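Local atomic coordinates of OsmC-like protein (Jannaschia sp., PDB entry 3CJE), a protein that probably takes part in resistance to organic hydroperoxides, as some relatives in the OsmC-like family do. Residues Met27-Asp32 with Val74-Arg79; Val16-Gly21 with Glu95-Trp100; Val99-Lys104 with Gly112-Glu117. All coordinates share one frame; numbering follows the deposited sequence. Where two conformers were deposited one is given.

In the fold
All three contacts involve one antiparallel sheet, whose strands run in the order 41-47, 28-37, 13-24, 93-105, 108-121. Contact 1 packs helix 62-81 against the sheet at strand 28-37, contact 2 pairs 13-24 with 93-105, and contact 3 pairs 93-105 with 108-121. Centres of contacts 1 and 2 lie about 15 Å apart, those of 2 and 3 about 12 Å, and those of 1 and 3 about 25 Å, on opposite sides of the chain's centre. Along the sequence contact 1 is nested in the loop closed by contact 2, while contact 3 begins where contact 2 ends, sharing V99 and W100. All three touch the second subunit, so this sheet-and-helix framework also contributes to the dimer.

Contact 1: Met27-Asp32 with Val74-Arg79; sequences MRNELD and VMTQIR. With PO4 (phosphate ion), chain B.
R79 reaches from helix 62-81 across to R28 and N29 and serves two acceptors with one nitrogen. Its NH1 donates to the carbonyl O of R28 at 2.8 Å and to OD1 of N29 at 3.1 Å. Both oxygens lie near the guanidinium plane, yet NH1 stands above the carbonyl planes, by 65° at R28 and 44° at N29. A bend at chi3 (81°) turns NE of R79 out of the extended line of CB, CG and CD.

M27, modelled as selenomethionine, meets the arginine at two places. Its CA sits 3.6 Å above one face of the R79 guanidinium, toward the rim, while its side chain slides past the arginine in the opposite sense, with SE 4.0 Å from CB of R79. Bends at chi2 and chi3 carry the chain on to T76, where CE of M27 meets CG2 of the threonine at 3.6 Å.

N29 is buried, and its CB points at the helix. The amide runs past selenomethionine M75, whose CE comes within 3.3 Å of OD1 of N29. On its other branch, ND2 gives a hydrogen bond to a water that donates to both M27 O and T76 OG1; a second water also joins those two oxygens. The hydroxyl of T76 is further bonded to G72 O within the helix. At the outer end, M27 N donates to O3 of a phosphate, probably from the crystallisation liquor, at 2.8 Å.

This is a helix laid on one face of an antiparallel sheet, with R79 tying it to strand 28-37 and, through NH2 to V24 O, to strand 13-24, whose A23 packs against M75 and R79. Strand 41-47 pairs with the other edge of 28-37, and helix 128-141 covers Q77 and I78.

Contact 2: Val16-Gly21 with Glu95-Trp100; sequences VFTCNG and ECRVVW
F17 and W100 meet on the face of the sheet turned to helix 62-81, CD1 of F17 lying 4.0 Å from CZ3 of W100, the two side chains crossing obliquely. NE1 of W100 is hydrogen-bonded to T147 of the second subunit. V98 supports the indole from within its own strand, its CG1 placed over one face toward the rim. C19 and C96 continue this layer, and L63 and T71 of the helix close over it. On the reverse face V16 and V99 lie side by side, pointing the same way, with CG2 of V16 4.0 Å from CG1 of V99.

Regular antiparallel pairing joins the neighbouring interior strands 13-24 and 93-105 of the five-stranded sheet. F17 and V98 form one hydrogen-bonded pair, F17 N to V98 O at 3.0 Å and V98 N to F17 O at 2.9 Å; C19 and C96 form the next.

Toward the polar edge, CG of R97 is anti to the backbone N (chi1 -179°), which sets it beside T18, 3.9 Å from CG2 of that residue. From there the chain runs extended to NE, which lies 3.8 Å from CG1 of V16. The guanidinium ends in a long, weak ion pair with E117.

Contact 3: Val99-Lys104 with Gly112-Glu117; sequences VWDWAK and GPKSFE
V99 O is gripped by two successive backbone donors of the opposing strand, K114 N at 2.8 Å and S115 N at 3.1 Å, both arriving from the same face of its carbonyl plane. V99 N returns a bond to S115 O, so one residue faces two and the register slips by one before W100. The step shows in the backbone of K114, whose psi of -46° departs from the extended values of P113 and S115.

Both bulge residues lay their side chains against V99. CD of K114 packs 3.7 Å from CG1 of V99, the two chains side by side and pointing the same way. OG of S115, set between its own backbone N and carbonyl carbon (chi1 67°), comes within 3.4 Å of CG2 of V99. The ammonium of K114 is salt-bridged to E14 of strand 13-24; in one of two modelled conformers of D101, its carboxylate is nearby but beyond a salt bridge.

Beyond the bulge, D101 and G112 form a hydrogen-bonded pair, with D101 N to G112 O at 2.9 Å. P113 occupies the non-hydrogen-bonded site opposite W100, where its missing N-H costs no bond across this pair, and its CA lies 3.7 Å from CD1 of W100. In that same conformer of D101, a water donates to both its OD1 and P113 O.

F116 and E117 pair in parallel with a strand of the second subunit, so the sheet runs on across the interface; E117 also forms a salt bridge to R155 of that subunit. Within the chain this is a classic beta bulge in the antiparallel hairpin of strands 93-105 and 108-121.

Contact 1: Met27-Asp32 with Val74-Arg79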
loop_
_atom_site.group_PDB
_atom_site.type_symbol
_atom_site.label_atom_id
_atom_site.label_comp_id
_atom_site.label_asym_id
_atom_site.label_seq_id
_atom_site.Cartn_x
_atom_site.Cartn_y
_atom_site.Cartn_z
HETATM N N MSE A 27 -11.965 -12.023 -11.482
HETATM C CA MSE A 27 -11.530 -11.182 -10.353
HETATM C C MSE A 27 -10.240 -10.399 -10.636
HETATM O O MSE A 27 -9.689 -9.773 -9.727
HETATM C CB MSE A 27 -11.376 -12.007 -9.050
HETATM C CG MSE A 27 -12.702 -12.460 -8.379
HETATM SE SE MSE A 27 -13.949 -11.053 -7.935
HETATM C CE MSE A 27 -13.351 -10.652 -6.130
ATOM N N ARG A 28 -9.758 -10.431 -11.877
ATOM C CA ARG A 28 -8.500 -9.796 -12.214
ATOM C C ARG A 28 -8.715 -8.321 -12.474
ATOM O O ARG A 28 -9.608 -7.918 -13.223
ATOM C CB ARG A 28 -7.887 -10.455 -13.450
ATOM C CG ARG A 28 -6.583 -9.802 -13.888
ATOM C CD ARG A 28 -5.915 -10.622 -14.972
ATOM N NE ARG A 28 -4.822 -9.878 -15.596
ATOM C CZ ARG A 28 -3.531 -10.012 -15.296
ATOM N NH1 ARG A 28 -3.134 -10.868 -14.395
ATOM N NH2 ARG A 28 -2.627 -9.278 -15.938
ATOM N N ASN A 29 -7.821 -7.504 -11.916
ATOM C CA ASN A 29 -7.863 -6.077 -12.121
ATOM C C ASN A 29 -6.580 -5.641 -12.797
ATOM O O ASN A 29 -5.499 -5.927 -12.284
ATOM C CB ASN A 29 -8.021 -5.372 -10.784
ATOM C CG ASN A 29 -9.315 -5.712 -10.116
ATOM O OD1 ASN A 29 -10.363 -5.729 -10.762
ATOM N ND2 ASN A 29 -9.235 -6.040 -8.833
ATOM N N GLU A 30 -6.692 -4.949 -13.926
ATOM C CA GLU A 30 -5.515 -4.484 -14.638
ATOM C C GLU A 30 -5.300 -3.008 -14.330
ATOM O O GLU A 30 -6.153 -2.181 -14.654
ATOM C CB GLU A 30 -5.690 -4.751 -16.127
ATOM C CG GLU A 30 -5.613 -6.246 -16.423
ATOM C CD GLU A 30 -5.776 -6.618 -17.903
ATOM O OE1 GLU A 30 -6.185 -5.761 -18.712
ATOM O OE2 GLU A 30 -5.499 -7.801 -18.246
ATOM N N LEU A 31 -4.164 -2.723 -13.679
ATOM C CA LEU A 31 -3.894 -1.486 -13.010
ATOM C C LEU A 31 -2.813 -0.718 -13.764
ATOM O O LEU A 31 -1.662 -1.088 -13.701
ATOM C CB LEU A 31 -3.445 -1.783 -11.579
ATOM C CG LEU A 31 -4.455 -2.625 -10.788
ATOM C CD1 LEU A 31 -3.889 -3.295 -9.572
ATOM C CD2 LEU A 31 -5.717 -1.764 -10.502
ATOM N N ASP A 32 -3.217 0.349 -14.444
ATOM C CA ASP A 32 -2.326 1.224 -15.182
ATOM C C ASP A 32 -1.890 2.347 -14.244
ATOM O O ASP A 32 -2.609 3.317 -14.034
ATOM C CB ASP A 32 -3.063 1.803 -16.389
ATOM C CG ASP A 32 -2.241 2.806 -17.191
ATOM O OD1 ASP A 32 -0.977 2.964 -16.995
ATOM O OD2 ASP A 32 -2.921 3.475 -18.034
ATOM N N VAL A 74 -10.090 -1.805 -3.526
ATOM C CA VAL A 74 -11.398 -1.180 -3.715
ATOM C C VAL A 74 -12.188 -1.931 -4.774
ATOM O O VAL A 74 -13.345 -2.304 -4.591
ATOM C CB VAL A 74 -11.251 0.313 -4.110
ATOM C CG1 VAL A 74 -12.594 0.911 -4.605
ATOM C CG2 VAL A 74 -10.721 1.114 -2.891
HETATM N N MSE A 75 -11.542 -2.182 -5.916
HETATM C CA MSE A 75 -12.187 -2.895 -7.025
HETATM C C MSE A 75 -12.633 -4.291 -6.632
HETATM O O MSE A 75 -13.740 -4.719 -6.983
HETATM C CB MSE A 75 -11.229 -2.937 -8.229
HETATM C CG MSE A 75 -11.014 -1.616 -8.833
HETATM SE SE MSE A 75 -9.741 -1.727 -10.294
HETATM C CE MSE A 75 -10.948 -2.537 -11.583
ATOM N N THR A 76 -11.780 -5.006 -5.900
ATOM C CA THR A 76 -12.110 -6.340 -5.454
ATOM C C THR A 76 -13.375 -6.344 -4.595
ATOM O O THR A 76 -14.258 -7.185 -4.786
ATOM C CB THR A 76 -10.902 -6.996 -4.748
ATOM O OG1 THR A 76 -9.847 -7.146 -5.718
ATOM C CG2 THR A 76 -11.277 -8.374 -4.196
ATOM N N GLN A 77 -13.498 -5.394 -3.663
ATOM C CA GLN A 77 -14.685 -5.359 -2.799
ATOM C C GLN A 77 -15.946 -5.024 -3.604
ATOM O O GLN A 77 -17.011 -5.593 -3.371
ATOM C CB GLN A 77 -14.521 -4.338 -1.669
ATOM C CG GLN A 77 -13.223 -4.386 -0.887
ATOM C CD GLN A 77 -12.981 -5.700 -0.314
ATOM O OE1 GLN A 77 -13.916 -6.327 0.212
ATOM N NE2 GLN A 77 -11.738 -6.170 -0.409
ATOM N N ILE A 78 -15.845 -4.062 -4.535
ATOM C CA ILE A 78 -16.967 -3.758 -5.418
ATOM C C ILE A 78 -17.453 -5.003 -6.148
ATOM O O ILE A 78 -18.656 -5.327 -6.179
ATOM C CB ILE A 78 -16.614 -2.645 -6.403
ATOM C CG1 ILE A 78 -16.417 -1.322 -5.661
ATOM C CG2 ILE A 78 -17.700 -2.486 -7.483
ATOM C CD1 ILE A 78 -15.795 -0.216 -6.520
ATOM N N ARG A 79 -16.508 -5.741 -6.731
ATOM C CA ARG A 79 -16.829 -6.936 -7.486
ATOM C C ARG A 79 -17.371 -8.061 -6.614
ATOM O O ARG A 79 -18.308 -8.740 -7.029
ATOM C CB ARG A 79 -15.625 -7.387 -8.312
ATOM C CG ARG A 79 -15.178 -6.360 -9.343
ATOM C CD ARG A 79 -13.926 -6.796 -10.088
ATOM N NE ARG A 79 -14.272 -7.735 -11.149
ATOM C CZ ARG A 79 -13.402 -8.246 -12.015
ATOM N NH1 ARG A 79 -12.153 -7.952 -11.952
ATOM N NH2 ARG A 79 -13.834 -9.025 -12.957
HETATM P P PO4 B . -9.345 -14.485 -13.325
HETATM O O1 PO4 B . -10.258 -14.346 -14.526
HETATM O O2 PO4 B . -9.467 -15.888 -12.760
HETATM O O3 PO4 B . -9.824 -13.595 -12.199
HETATM O O4 PO4 B . -7.917 -14.211 -13.801
HETATM O O HOH W 1 -7.961 -8.665 -7.651
HETATM O O HOH W 2 -11.285 -8.240 -8.011
#

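Contact 2: Val16-Gly21 with Glu95-Trp100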
loop_
_atom_site.group_PDB
_atom_site.type_symbol
_atom_site.label_atom_id
_atom_site.label_comp_id
_atom_site.label_asym_id
_atom_site.label_seq_id
_atom_site.Cartn_x
_atom_site.Cartn_y
_atom_site.Cartn_z
ATOM N N VAL A 16 3.108 12.617 -6.956
ATOM C CA VAL A 16 1.724 12.369 -7.409
ATOM C C VAL A 16 1.742 11.082 -8.199
ATOM O O VAL A 16 2.495 10.948 -9.141
ATOM C CB VAL A 16 1.142 13.504 -8.297
ATOM C CG1 VAL A 16 -0.257 13.165 -8.752
ATOM C CG2 VAL A 16 1.185 14.854 -7.539
ATOM N N PHE A 17 0.903 10.135 -7.784
ATOM C CA PHE A 17 0.650 8.923 -8.545
ATOM C C PHE A 17 -0.826 8.829 -8.883
ATOM O O PHE A 17 -1.697 9.253 -8.115
ATOM C CB PHE A 17 1.036 7.668 -7.752
ATOM C CG PHE A 17 2.496 7.319 -7.815
ATOM C CD1 PHE A 17 3.430 8.052 -7.125
ATOM C CD2 PHE A 17 2.951 6.256 -8.595
ATOM C CE1 PHE A 17 4.803 7.708 -7.187
ATOM C CE2 PHE A 17 4.337 5.920 -8.627
ATOM C CZ PHE A 17 5.224 6.642 -7.937
ATOM N N THR A 18 -1.079 8.245 -10.043
ATOM C CA THR A 18 -2.418 7.861 -10.426
ATOM C C THR A 18 -2.490 6.380 -10.786
ATOM O O THR A 18 -1.485 5.754 -11.115
ATOM C CB THR A 18 -2.909 8.671 -11.614
ATOM O OG1 THR A 18 -2.089 8.444 -12.785
ATOM C CG2 THR A 18 -2.919 10.182 -11.269
ATOM N N CYS A 19 -3.703 5.851 -10.772
ATOM C CA CYS A 19 -3.936 4.470 -11.188
ATOM C C CYS A 19 -5.287 4.413 -11.829
ATOM O O CYS A 19 -6.262 4.880 -11.242
ATOM C CB CYS A 19 -3.895 3.560 -9.998
ATOM S SG CYS A 19 -4.075 1.797 -10.421
ATOM N N ASN A 20 -5.326 3.885 -13.040
ATOM C CA ASN A 20 -6.573 3.593 -13.705
ATOM C C ASN A 20 -6.721 2.091 -13.759
ATOM O O ASN A 20 -5.935 1.401 -14.394
ATOM C CB ASN A 20 -6.684 4.131 -15.100
ATOM C CG ASN A 20 -8.108 3.893 -15.643
ATOM O OD1 ASN A 20 -9.077 4.361 -15.036
ATOM N ND2 ASN A 20 -8.239 3.059 -16.652
ATOM N N GLY A 21 -7.721 1.592 -13.052
ATOM C CA GLY A 21 -7.956 0.164 -12.961
ATOM C C GLY A 21 -9.143 -0.259 -13.788
ATOM O O GLY A 21 -10.192 0.413 -13.774
ATOM N N GLU A 95 -10.538 5.009 -10.896
ATOM C CA GLU A 95 -9.411 5.937 -11.095
ATOM C C GLU A 95 -9.020 6.458 -9.719
ATOM O O GLU A 95 -9.864 6.934 -8.970
ATOM C CB GLU A 95 -9.830 7.107 -11.991
ATOM C CG GLU A 95 -10.364 6.699 -13.390
ATOM C CD GLU A 95 -10.948 7.861 -14.292
ATOM O OE1 GLU A 95 -12.038 8.443 -14.006
ATOM O OE2 GLU A 95 -10.313 8.144 -15.341
ATOM N N CYS A 96 -7.745 6.367 -9.372
ATOM C CA CYS A 96 -7.257 6.774 -8.055
ATOM C C CYS A 96 -6.079 7.738 -8.241
ATOM O O CYS A 96 -5.196 7.494 -9.089
ATOM C CB CYS A 96 -6.811 5.555 -7.273
ATOM S SG CYS A 96 -6.052 5.919 -5.687
ATOM N N ARG A 97 -6.080 8.826 -7.466
ATOM C CA ARG A 97 -5.001 9.797 -7.475
ATOM C C ARG A 97 -4.580 10.041 -6.050
ATOM O O ARG A 97 -5.425 10.310 -5.169
ATOM C CB ARG A 97 -5.431 11.120 -8.120
ATOM C CG ARG A 97 -4.329 12.144 -8.158
ATOM C CD ARG A 97 -4.806 13.340 -8.975
ATOM N NE ARG A 97 -3.822 14.388 -9.073
ATOM C CZ ARG A 97 -3.764 15.445 -8.275
ATOM N NH1 ARG A 97 -4.634 15.619 -7.271
ATOM N NH2 ARG A 97 -2.809 16.341 -8.485
ATOM N N VAL A 98 -3.293 9.887 -5.784
ATOM C CA VAL A 98 -2.747 10.116 -4.460
ATOM C C VAL A 98 -1.608 11.147 -4.566
ATOM O O VAL A 98 -0.751 11.046 -5.439
ATOM C CB VAL A 98 -2.250 8.820 -3.783
ATOM C CG1 VAL A 98 -1.787 9.101 -2.332
ATOM C CG2 VAL A 98 -3.370 7.739 -3.786
ATOM N N VAL A 99 -1.614 12.117 -3.666
ATOM C CA VAL A 99 -0.645 13.191 -3.602
ATOM C C VAL A 99 0.001 13.168 -2.220
ATOM O O VAL A 99 -0.687 13.145 -1.202
ATOM C CB VAL A 99 -1.249 14.585 -3.852
ATOM C CG1 VAL A 99 -0.142 15.655 -3.848
ATOM C CG2 VAL A 99 -2.045 14.564 -5.161
ATOM N N TRP A 100 1.335 13.195 -2.214
ATOM C CA TRP A 100 2.130 13.383 -1.025
ATOM C C TRP A 100 2.993 14.620 -1.187
ATOM O O TRP A 100 3.197 15.098 -2.285
ATOM C CB TRP A 100 3.097 12.210 -0.805
ATOM C CG TRP A 100 2.502 10.849 -0.563
ATOM C CD1 TRP A 100 2.215 10.284 0.658
ATOM C CD2 TRP A 100 2.150 9.884 -1.540
ATOM N NE1 TRP A 100 1.713 9.020 0.486
ATOM C CE2 TRP A 100 1.633 8.744 -0.846
ATOM C CE3 TRP A 100 2.182 9.853 -2.953
ATOM C CZ2 TRP A 100 1.247 7.576 -1.510
ATOM C CZ3 TRP A 100 1.739 8.723 -3.605
ATOM C CH2 TRP A 100 1.283 7.579 -2.887
#

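Contact 3: Val99-Lys104 with Gly112-Glu117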
loop_
_atom_site.group_PDB
_atom_site.type_symbol
_atom_site.label_atom_id
_atom_site.label_comp_id
_atom_site.label_asym_id
_atom_site.label_seq_id
_atom_site.Cartn_x
_atom_site.Cartn_y
_atom_site.Cartn_z
ATOM N N VAL A 99 -1.614 12.117 -3.666
ATOM C CA VAL A 99 -0.645 13.191 -3.602
ATOM C C VAL A 99 0.001 13.168 -2.220
ATOM O O VAL A 99 -0.687 13.145 -1.202
ATOM C CB VAL A 99 -1.249 14.585 -3.852
ATOM C CG1 VAL A 99 -0.142 15.655 -3.848
ATOM C CG2 VAL A 99 -2.045 14.564 -5.161
ATOM N N TRP A 100 1.335 13.195 -2.214
ATOM C CA TRP A 100 2.130 13.383 -1.025
ATOM C C TRP A 100 2.993 14.620 -1.187
ATOM O O TRP A 100 3.197 15.098 -2.285
ATOM C CB TRP A 100 3.097 12.210 -0.805
ATOM C CG TRP A 100 2.502 10.849 -0.563
ATOM C CD1 TRP A 100 2.215 10.284 0.658
ATOM C CD2 TRP A 100 2.150 9.884 -1.540
ATOM N NE1 TRP A 100 1.713 9.020 0.486
ATOM C CE2 TRP A 100 1.633 8.744 -0.846
ATOM C CE3 TRP A 100 2.182 9.853 -2.953
ATOM C CZ2 TRP A 100 1.247 7.576 -1.510
ATOM C CZ3 TRP A 100 1.739 8.723 -3.605
ATOM C CH2 TRP A 100 1.283 7.579 -2.887
ATOM N N ASP A 101 3.567 15.075 -0.092
ATOM C CA ASP A 101 4.559 16.127 -0.200
ATOM C C ASP A 101 5.738 15.866 0.694
ATOM O O ASP A 101 5.672 15.078 1.646
ATOM C CB ASP A 101 3.947 17.479 0.076
ATOM C CG ASP A 101 3.168 17.516 1.382
ATOM O OD1 ASP A 101 3.603 16.865 2.338
ATOM O OD2 ASP A 101 2.134 18.210 1.451
ATOM N N TRP A 102 6.837 16.518 0.340
ATOM C CA TRP A 102 8.058 16.423 1.116
ATOM C C TRP A 102 8.597 17.795 1.477
ATOM O O TRP A 102 8.290 18.806 0.810
ATOM C CB TRP A 102 9.121 15.559 0.404
ATOM C CG TRP A 102 10.047 16.304 -0.595
ATOM C CD1 TRP A 102 11.204 17.002 -0.308
ATOM C CD2 TRP A 102 9.883 16.363 -2.009
ATOM N NE1 TRP A 102 11.741 17.501 -1.468
ATOM C CE2 TRP A 102 10.940 17.126 -2.521
ATOM C CE3 TRP A 102 8.913 15.864 -2.887
ATOM C CZ2 TRP A 102 11.055 17.405 -3.892
ATOM C CZ3 TRP A 102 9.031 16.118 -4.246
ATOM C CH2 TRP A 102 10.100 16.883 -4.732
ATOM N N ALA A 103 9.463 17.812 2.488
ATOM C CA ALA A 103 10.191 18.998 2.880
ATOM C C ALA A 103 11.574 18.582 3.360
ATOM O O ALA A 103 11.753 17.526 3.951
ATOM C CB ALA A 103 9.443 19.759 3.967
ATOM N N LYS A 104 12.542 19.466 3.123
ATOM C CA LYS A 104 13.911 19.273 3.589
ATOM C C LYS A 104 13.901 19.166 5.105
ATOM O O LYS A 104 13.114 19.847 5.773
ATOM C CB LYS A 104 14.801 20.454 3.165
ATOM C CG LYS A 104 16.214 20.357 3.691
ATOM C CD LYS A 104 17.119 21.435 3.119
ATOM C CE LYS A 104 18.570 21.160 3.505
ATOM N NZ LYS A 104 18.746 21.311 4.943
ATOM N N GLY A 112 4.731 13.531 3.972
ATOM C CA GLY A 112 3.406 13.257 4.482
ATOM C C GLY A 112 2.393 13.199 3.368
ATOM O O GLY A 112 2.676 13.666 2.244
ATOM N N PRO A 113 1.204 12.648 3.666
ATOM C CA PRO A 113 0.140 12.580 2.708
ATOM C C PRO A 113 -0.533 13.926 2.531
ATOM O O PRO A 113 -0.635 14.683 3.499
ATOM C CB PRO A 113 -0.808 11.561 3.354
ATOM C CG PRO A 113 -0.630 11.800 4.765
ATOM C CD PRO A 113 0.798 12.073 4.968
ATOM N N LYS A 114 -1.001 14.217 1.320
ATOM C CA LYS A 114 -1.763 15.423 1.029
ATOM C C LYS A 114 -3.207 15.149 0.617
ATOM O O LYS A 114 -4.136 15.812 1.128
ATOM C CB LYS A 114 -1.049 16.244 -0.032
ATOM C CG LYS A 114 -1.632 17.630 -0.304
ATOM C CD LYS A 114 -0.742 18.283 -1.373
ATOM C CE LYS A 114 -0.980 19.763 -1.572
ATOM N NZ LYS A 114 0.329 20.377 -2.017
ATOM N N SER A 115 -3.420 14.190 -0.282
ATOM C CA SER A 115 -4.789 13.931 -0.767
ATOM C C SER A 115 -4.949 12.547 -1.351
ATOM O O SER A 115 -4.017 11.990 -1.917
ATOM C CB SER A 115 -5.251 14.971 -1.779
ATOM O OG SER A 115 -4.555 14.927 -2.962
ATOM N N PHE A 116 -6.156 12.028 -1.200
ATOM C CA PHE A 116 -6.577 10.770 -1.785
ATOM C C PHE A 116 -7.925 10.939 -2.489
ATOM O O PHE A 116 -8.858 11.426 -1.876
ATOM C CB PHE A 116 -6.811 9.716 -0.708
ATOM C CG PHE A 116 -5.551 9.133 -0.113
ATOM C CD1 PHE A 116 -4.856 9.790 0.884
ATOM C CD2 PHE A 116 -5.096 7.887 -0.573
ATOM C CE1 PHE A 116 -3.687 9.231 1.423
ATOM C CE2 PHE A 116 -3.958 7.336 -0.015
ATOM C CZ PHE A 116 -3.252 8.014 0.935
ATOM N N GLU A 117 -8.019 10.498 -3.745
ATOM C CA GLU A 117 -9.247 10.626 -4.534
ATOM C C GLU A 117 -9.478 9.326 -5.255
ATOM O O GLU A 117 -8.525 8.777 -5.861
ATOM C CB GLU A 117 -9.111 11.795 -5.531
ATOM C CG GLU A 117 -8.933 13.148 -4.863
ATOM C CD GLU A 117 -8.522 14.313 -5.812
ATOM O OE1 GLU A 117 -7.552 14.176 -6.642
ATOM O OE2 GLU A 117 -9.129 15.402 -5.637
HETATM O O HOH W 3 1.546 16.328 4.387
#